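Local coordinates for actin-binding protein, cofilin/tropomyosin family protein, putative (Entamoeba histolytica, PDB 4LIZ) that binds actin filaments and stabilises them as a coactosin of the ADF family, and may contribute to phagocytosis and pseudopod formation, at residues G11-A14 with E15-D19; E87-K91 with P92-A96; S99-K102 with G103-N107. One frame throughout, in Å; residues are numbered along the deposited sequence. Where two conformers were deposited one is given.

Interaction 1. Residues G11-A14 with E15-D19; sequences GPVA and EVIDD. With NA (sodium ion), chain C.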
loop_
_atom_site.group_PDB
_atom_site.type_symbol
_atom_site.label_atom_id
_atom_site.label_comp_id
_atom_site.label_asym_id
_atom_site.label_seq_id
_atom_site.Cartn_x
_atom_site.Cartn_y
_atom_site.Cartn_z
ATOM N N GLY A 11 -2.301 7.171 -11.178
ATOM C CA GLY A 11 -1.076 7.887 -11.521
ATOM C C GLY A 11 0.164 7.507 -10.738
ATOM O O GLY A 11 1.209 7.081 -11.235
ATOM N N PRO A 12 0.014 7.646 -9.382
ATOM C CA PRO A 12 1.142 7.263 -8.602
ATOM C C PRO A 12 1.492 5.777 -8.623
ATOM O O PRO A 12 2.637 5.424 -8.459
ATOM C CB PRO A 12 0.728 7.690 -7.149
ATOM C CG PRO A 12 -0.282 8.715 -7.368
ATOM C CD PRO A 12 -1.024 8.383 -8.627
ATOM N N VAL A 13 0.518 4.895 -8.776
ATOM C CA VAL A 13 0.764 3.466 -8.935
ATOM C C VAL A 13 1.672 3.200 -10.181
ATOM O O VAL A 13 2.629 2.513 -10.071
ATOM C CB VAL A 13 -0.629 2.738 -8.991
ATOM C CG1 VAL A 13 -0.437 1.284 -9.460
ATOM C CG2 VAL A 13 -1.298 2.791 -7.612
ATOM N N ALA A 14 1.303 3.885 -11.251
ATOM C CA ALA A 14 2.117 3.756 -12.446
ATOM C C ALA A 14 3.570 4.267 -12.223
ATOM O O ALA A 14 4.544 3.720 -12.719
ATOM C CB ALA A 14 1.508 4.522 -13.585
ATOM N N GLU A 15 3.674 5.369 -11.427
ATOM C CA GLU A 15 4.980 5.899 -11.079
ATOM C C GLU A 15 5.857 4.873 -10.342
ATOM O O GLU A 15 7.043 4.732 -10.542
ATOM C CB GLU A 15 4.880 7.210 -10.336
ATOM C CG GLU A 15 4.254 8.338 -11.131
ATOM C CD GLU A 15 4.369 9.612 -10.390
ATOM O OE1 GLU A 15 3.532 9.946 -9.560
ATOM O OE2 GLU A 15 5.327 10.355 -10.679
ATOM N N VAL A 16 5.223 4.212 -9.319
ATOM C CA VAL A 16 5.946 3.166 -8.597
ATOM C C VAL A 16 6.411 2.037 -9.507
ATOM O O VAL A 16 7.574 1.707 -9.448
ATOM C CB VAL A 16 5.059 2.653 -7.421
ATOM C CG1 VAL A 16 5.687 1.399 -6.845
ATOM C CG2 VAL A 16 4.769 3.655 -6.344
ATOM N N ILE A 17 5.531 1.553 -10.344
ATOM C CA ILE A 17 5.839 0.492 -11.254
ATOM C C ILE A 17 6.930 0.874 -12.271
ATOM O O ILE A 17 7.724 0.076 -12.598
ATOM C CB ILE A 17 4.591 -0.028 -11.942
ATOM C CG1 ILE A 17 3.640 -0.622 -10.920
ATOM C CG2 ILE A 17 4.940 -1.102 -12.942
ATOM C CD1 ILE A 17 2.298 -0.918 -11.481
ATOM N N ASP A 18 6.925 2.114 -12.714
ATOM C CA ASP A 18 7.830 2.543 -13.763
ATOM C C ASP A 18 9.250 2.518 -13.252
ATOM O O ASP A 18 9.638 3.291 -12.479
ATOM C CB ASP A 18 7.425 3.974 -14.147
ATOM C CG ASP A 18 8.189 4.542 -15.326
ATOM O OD1 ASP A 18 9.044 3.905 -15.868
ATOM O OD2 ASP A 18 7.851 5.663 -15.633
ATOM N N ASP A 19 10.017 1.602 -13.809
ATOM C CA ASP A 19 11.403 1.428 -13.468
ATOM C C ASP A 19 12.218 2.667 -13.809
ATOM O O ASP A 19 13.214 2.895 -13.232
ATOM C CB ASP A 19 12.037 0.261 -14.247
ATOM C CG ASP A 19 11.593 -1.099 -13.771
ATOM O OD1 ASP A 19 11.014 -1.234 -12.718
ATOM O OD2 ASP A 19 11.862 -2.032 -14.534
HETATM NA NA NA C . 9.214 4.153 -10.032
HETATM O O HOH W 1 11.193 2.889 -9.744
#
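Val13 and Ile17, one turn apart, run alongside each other in the same direction and meet through CG1 of Val13 and CD1 of Ile17 at 4.1 Å. In Ile17, CG1 stands anti to the carbonyl carbon (chi1 -63°) and runs back along the helix, passing 3.4 Å from Val13 O. Both side chains, together with Val16, rest on Tyr64 of strand 60-69. Val16 sits one turn after Pro12, its CG2 3.5 Å from Pro12 O, and both residues reach Val27 of strand 26-32. Glu15 leans back in the same sense, its CG 3.3 Å from Gly11 O, and its extended chain carries OE1 past Pro12 to a salt bridge with Lys43. These residues make up nearly all of helix 10-17, which packs on the sheet of the ADF-homology fold. Its backbone bonds include Ile17 N to Val13 O, nearly straight at 170°, and a more bent one from Asp18 N to Ala14 O, 141°, where the chain leaves helical geometry. That turn lets two carbonyls converge on a sodium ion, which lies 2.3 Å from Glu15 O and 2.6 Å from Asp18 O. A water and the carbonyls of Asn21 and Val24 complete the site; the Asp18 carboxylate instead accepts the Lys20 N-H through OD1.

Interaction 2. Residues E87-K91 with P92-A96; sequences EGIKK and PKLRA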
loop_
_atom_site.group_PDB
_atom_site.type_symbol
_atom_site.label_atom_id
_atom_site.label_comp_id
_atom_site.label_asym_id
_atom_site.label_seq_id
_atom_site.Cartn_x
_atom_site.Cartn_y
_atom_site.Cartn_z
ATOM N N GLU A 87 -5.410 1.640 14.946
ATOM C CA GLU A 87 -6.216 1.233 16.134
ATOM C C GLU A 87 -6.893 2.408 16.763
ATOM O O GLU A 87 -7.837 2.195 17.585
ATOM C CB GLU A 87 -5.367 0.463 17.117
ATOM C CG GLU A 87 -5.132 -0.912 16.479
ATOM C CD GLU A 87 -4.119 -1.798 17.220
ATOM O OE1 GLU A 87 -3.525 -1.370 18.246
ATOM O OE2 GLU A 87 -3.884 -2.952 16.736
ATOM N N GLY A 88 -6.564 3.631 16.422
ATOM C CA GLY A 88 -7.135 4.906 16.872
ATOM C C GLY A 88 -8.255 5.457 16.053
ATOM O O GLY A 88 -8.739 6.501 16.290
ATOM N N ILE A 89 -8.683 4.760 14.959
ATOM C CA ILE A 89 -9.764 5.274 14.150
ATOM C C ILE A 89 -11.022 5.462 15.056
ATOM O O ILE A 89 -11.388 4.527 15.814
ATOM C CB ILE A 89 -10.088 4.270 13.002
ATOM C CG1 ILE A 89 -9.023 4.317 11.876
ATOM C CG2 ILE A 89 -11.403 4.654 12.388
ATOM C CD1 ILE A 89 -9.164 3.176 10.907
ATOM N N LYS A 90 -11.575 6.626 14.950
ATOM C CA LYS A 90 -12.678 7.015 15.864
ATOM C C LYS A 90 -13.996 6.518 15.356
ATOM O O LYS A 90 -14.839 6.185 16.176
ATOM C CB LYS A 90 -12.709 8.564 16.026
ATOM C CG LYS A 90 -11.497 9.167 16.769
ATOM C CD LYS A 90 -10.994 8.388 17.995
ATOM C CE LYS A 90 -9.649 8.959 18.577
ATOM N NZ LYS A 90 -8.273 8.501 18.032
ATOM N N LYS A 91 -14.214 6.464 14.051
ATOM C CA LYS A 91 -15.551 6.102 13.509
ATOM C C LYS A 91 -15.625 4.665 13.050
ATOM O O LYS A 91 -15.023 4.328 12.016
ATOM C CB LYS A 91 -15.889 7.000 12.404
ATOM C CG LYS A 91 -15.819 8.499 12.820
ATOM C CD LYS A 91 -16.412 9.447 11.798
ATOM C CE LYS A 91 -15.797 9.300 10.398
ATOM N NZ LYS A 91 -14.293 9.313 10.304
ATOM N N PRO A 92 -16.468 3.848 13.709
ATOM C CA PRO A 92 -16.507 2.448 13.247
ATOM C C PRO A 92 -17.161 2.321 11.843
ATOM O O PRO A 92 -16.823 1.324 11.183
ATOM C CB PRO A 92 -17.253 1.667 14.377
ATOM C CG PRO A 92 -17.835 2.702 15.245
ATOM C CD PRO A 92 -17.135 4.022 15.027
ATOM N N LYS A 93 -17.936 3.327 11.387
ATOM C CA LYS A 93 -18.479 3.261 10.071
ATOM C C LYS A 93 -17.311 3.370 9.036
ATOM O O LYS A 93 -17.346 2.752 7.986
ATOM C CB LYS A 93 -19.526 4.342 9.732
ATOM C CG LYS A 93 -20.787 4.496 10.563
ATOM C CD LYS A 93 -21.438 3.205 11.010
ATOM C CE LYS A 93 -22.770 3.561 11.725
ATOM N NZ LYS A 93 -23.124 2.591 12.772
ATOM N N LEU A 94 -16.251 4.123 9.356
ATOM C CA LEU A 94 -15.144 4.208 8.436
ATOM C C LEU A 94 -14.399 2.830 8.423
ATOM O O LEU A 94 -13.996 2.303 7.387
ATOM C CB LEU A 94 -14.153 5.318 8.907
ATOM C CG LEU A 94 -12.844 5.467 8.088
ATOM C CD1 LEU A 94 -13.137 5.859 6.695
ATOM C CD2 LEU A 94 -11.901 6.438 8.791
ATOM N N ARG A 95 -14.130 2.189 9.562
ATOM C CA ARG A 95 -13.587 0.842 9.603
ATOM C C ARG A 95 -14.363 -0.173 8.717
ATOM O O ARG A 95 -13.767 -0.975 8.056
ATOM C CB ARG A 95 -13.560 0.329 11.070
ATOM C CG ARG A 95 -12.783 1.134 12.117
ATOM C CD ARG A 95 -12.770 0.376 13.500
ATOM N NE ARG A 95 -11.936 1.074 14.412
ATOM C CZ ARG A 95 -10.616 0.874 14.435
ATOM N NH1 ARG A 95 -10.118 -0.048 13.720
ATOM N NH2 ARG A 95 -9.882 1.501 15.323
ATOM N N ALA A 96 -15.665 0.001 8.789
ATOM C CA ALA A 96 -16.535 -0.963 8.050
ATOM C C ALA A 96 -16.415 -0.866 6.585
ATOM O O ALA A 96 -16.753 -1.874 5.921
ATOM C CB ALA A 96 -17.958 -0.908 8.531
HETATM O O HOH W 2 -13.734 2.880 15.563
#
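Arg95 folds its guanidinium back over Ile89, whose CB sits 3.5 Å above one face of the flat group, offset toward its rim. The chain of Arg95 is extended from CG to NE, which gives it the length to span the turn, and its CG touches Ile89 CG2 on the way. At the far end NH2 makes a weak bond to Ile89 O and lies 3.1 Å from Glu87 O. A water in the guanidinium plane sits at the same NE/NH2 edge: it accepts from Arg95 NE at 2.8 Å and donates to Ile89 O, so this carbonyl is engaged both directly and through water. Leu94 meets Ile89 at about a right angle, CD2 against CG2 at 4.0 Å, with the bent Lys91 chain bringing NZ alongside the same methyl. These contacts wrap the start of helix 92-108, with Lys91 at the N-cap position and Pro92 opening the first turn. The first helical bonds run to the N-cap residue: Lys91 O takes Leu94 N at 2.9 Å, the donor standing 55° out of the carbonyl plane, and Arg95 N through a longer, weak bond. Behind this first shell, in the loop from strand 76-85, Lys90 NZ curls back to Gly88 O at 2.7 Å, on a lone pair. Gly88 pairs by backbone with Glu57, and the Glu87 carboxylate bonds Thr119 through OE2. Arg95 NH2 also has a weak bond to Gly86 O.

Interaction 3. Residues S99-K102 with G103-N107; sequences SILK and GDVKN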
loop_
_atom_site.group_PDB
_atom_site.type_symbol
_atom_site.label_atom_id
_atom_site.label_comp_id
_atom_site.label_asym_id
_atom_site.label_seq_id
_atom_site.Cartn_x
_atom_site.Cartn_y
_atom_site.Cartn_z
ATOM N N SER A 99 -13.229 -3.147 3.617
ATOM C CA SER A 99 -13.071 -4.177 2.671
ATOM C C SER A 99 -13.627 -3.788 1.290
ATOM O O SER A 99 -13.022 -4.186 0.270
ATOM C CB SER A 99 -13.798 -5.528 3.110
ATOM O OG SER A 99 -13.129 -6.110 4.232
ATOM N N ILE A 100 -14.781 -3.157 1.211
ATOM C CA ILE A 100 -15.385 -2.797 -0.092
ATOM C C ILE A 100 -14.428 -1.735 -0.767
ATOM O O ILE A 100 -14.173 -1.841 -1.984
ATOM C CB ILE A 100 -16.822 -2.337 0.002
ATOM C CG1 ILE A 100 -17.469 -2.330 -1.337
ATOM C CG2 ILE A 100 -17.015 -1.104 0.773
ATOM C CD1 ILE A 100 -18.951 -2.177 -1.309
ATOM N N LEU A 101 -13.879 -0.822 0.037
ATOM C CA LEU A 101 -12.984 0.219 -0.553
ATOM C C LEU A 101 -11.736 -0.501 -1.029
ATOM O O LEU A 101 -11.202 -0.210 -2.124
ATOM C CB LEU A 101 -12.698 1.203 0.462
ATOM C CG LEU A 101 -11.686 2.329 0.071
ATOM C CD1 LEU A 101 -12.094 2.991 -1.216
ATOM C CD2 LEU A 101 -11.612 3.314 1.202
ATOM N N LYS A 102 -11.135 -1.373 -0.251
ATOM C CA LYS A 102 -9.945 -2.161 -0.590
ATOM C C LYS A 102 -10.135 -2.892 -1.920
ATOM O O LYS A 102 -9.230 -2.946 -2.738
ATOM C CB LYS A 102 -9.657 -3.147 0.554
ATOM C CG LYS A 102 -8.469 -3.987 0.355
ATOM C CD LYS A 102 -8.511 -5.231 1.379
ATOM C CE LYS A 102 -8.563 -4.824 2.794
ATOM N NZ LYS A 102 -8.452 -5.993 3.700
ATOM N N GLY A 103 -11.316 -3.489 -2.133
ATOM C CA GLY A 103 -11.571 -4.196 -3.350
ATOM C C GLY A 103 -11.484 -3.251 -4.537
ATOM O O GLY A 103 -10.921 -3.628 -5.599
ATOM N N ASP A 104 -12.071 -2.081 -4.419
ATOM C CA ASP A 104 -12.043 -1.057 -5.509
ATOM C C ASP A 104 -10.569 -0.660 -5.713
ATOM O O ASP A 104 -10.111 -0.518 -6.888
ATOM C CB ASP A 104 -12.849 0.088 -5.166
ATOM C CG ASP A 104 -14.371 -0.130 -5.298
ATOM O OD1 ASP A 104 -14.792 -1.189 -5.777
ATOM O OD2 ASP A 104 -15.026 0.839 -4.983
ATOM N N VAL A 105 -9.808 -0.420 -4.660
ATOM C CA VAL A 105 -8.430 -0.003 -4.786
ATOM C C VAL A 105 -7.607 -1.068 -5.477
ATOM O O VAL A 105 -6.788 -0.779 -6.354
ATOM C CB VAL A 105 -7.839 0.348 -3.420
ATOM C CG1 VAL A 105 -6.287 0.497 -3.464
ATOM C CG2 VAL A 105 -8.494 1.564 -2.829
ATOM N N LYS A 106 -7.803 -2.336 -5.165
ATOM C CA LYS A 106 -7.122 -3.425 -5.808
ATOM C C LYS A 106 -7.494 -3.597 -7.236
ATOM O O LYS A 106 -6.605 -4.102 -7.996
ATOM C CB LYS A 106 -7.374 -4.750 -5.023
ATOM C CG LYS A 106 -6.704 -4.868 -3.697
ATOM C CD LYS A 106 -7.205 -6.068 -2.828
ATOM C CE LYS A 106 -7.038 -7.342 -3.475
ATOM N NZ LYS A 106 -7.454 -8.405 -2.540
ATOM N N ASN A 107 -8.649 -3.168 -7.676
ATOM C CA ASN A 107 -8.815 -3.115 -9.111
ATOM C C ASN A 107 -8.036 -2.113 -9.924
ATOM O O ASN A 107 -7.809 -2.288 -11.083
ATOM C CB ASN A 107 -10.272 -2.914 -9.395
ATOM C CG ASN A 107 -11.029 -4.165 -9.082
ATOM O OD1 ASN A 107 -10.433 -5.275 -9.071
ATOM N ND2 ASN A 107 -12.300 -4.024 -8.732
HETATM O O HOH W 3 -15.136 -3.818 -3.611
#
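Lys102 runs beside Lys106 one turn further on, both chains heading the same way and touching through their aliphatic parts, CG of Lys102 to CD of Lys106 at 4.0 Å. Each chain bends at chi3, in opposite senses (-59° and 58°), and NZ of Lys102 and NZ of Lys106 end 6.8 Å apart. The NZ of Lys106 is taken up by a salt bridge to Glu115, which probably eases the closeness of two like charges. Lower down, Lys106 CG packs 3.3 Å from Lys102 O, the same carbonyl that accepts the Lys106 N-H. Leu101 and Val105 meet at a slant on the apolar side, CD1 of Leu101 4.2 Å from CG2 of Val105. A chi1 of 167° puts CG1 of Val105 opposite the backbone N and leaves CG2 beside that N, 3.3 Å from Leu101 O, which accepts Val105 N nearly along the C=O axis. Asp104 turns back over Ile100 O, and a water donates to that carbonyl at 2.7 Å and, weakly, to Asp104 OD1. The aspartate has firmer holds on the N-terminal segment, OD2 on Ser2 OG and OD1 on Met1 N. Helix 92-108 is the crossover of a beta-alpha-beta unit between the parallel strands 76-85 and 114-118. Leu101, Lys102 and Val105 press on Phe62 of strand 60-69; Val105 and Lys106 cover Phe81 of strand 76-85, while Lys102 reaches Glu115 and His117 of strand 114-118.

From the N terminus the chain first passes through interaction 1, where helix 10-17 ends and the turn into strand 26-32 gathers round sodium. Four strands and helix 48-54 then follow before interaction 2 rounds the loop into helix 92-108, and interaction 3 continues directly along that helix. All three are local and follow in series; none nests in or crosses another. Interactions 1 and 2 fall on opposite sides of the chain's centre, with their own centres about 29 Å apart. Interactions 1 and 3 belong to different helices, yet both rest on strand 60-69, at Tyr64 and Phe62, their nearest atoms about 7 Å apart.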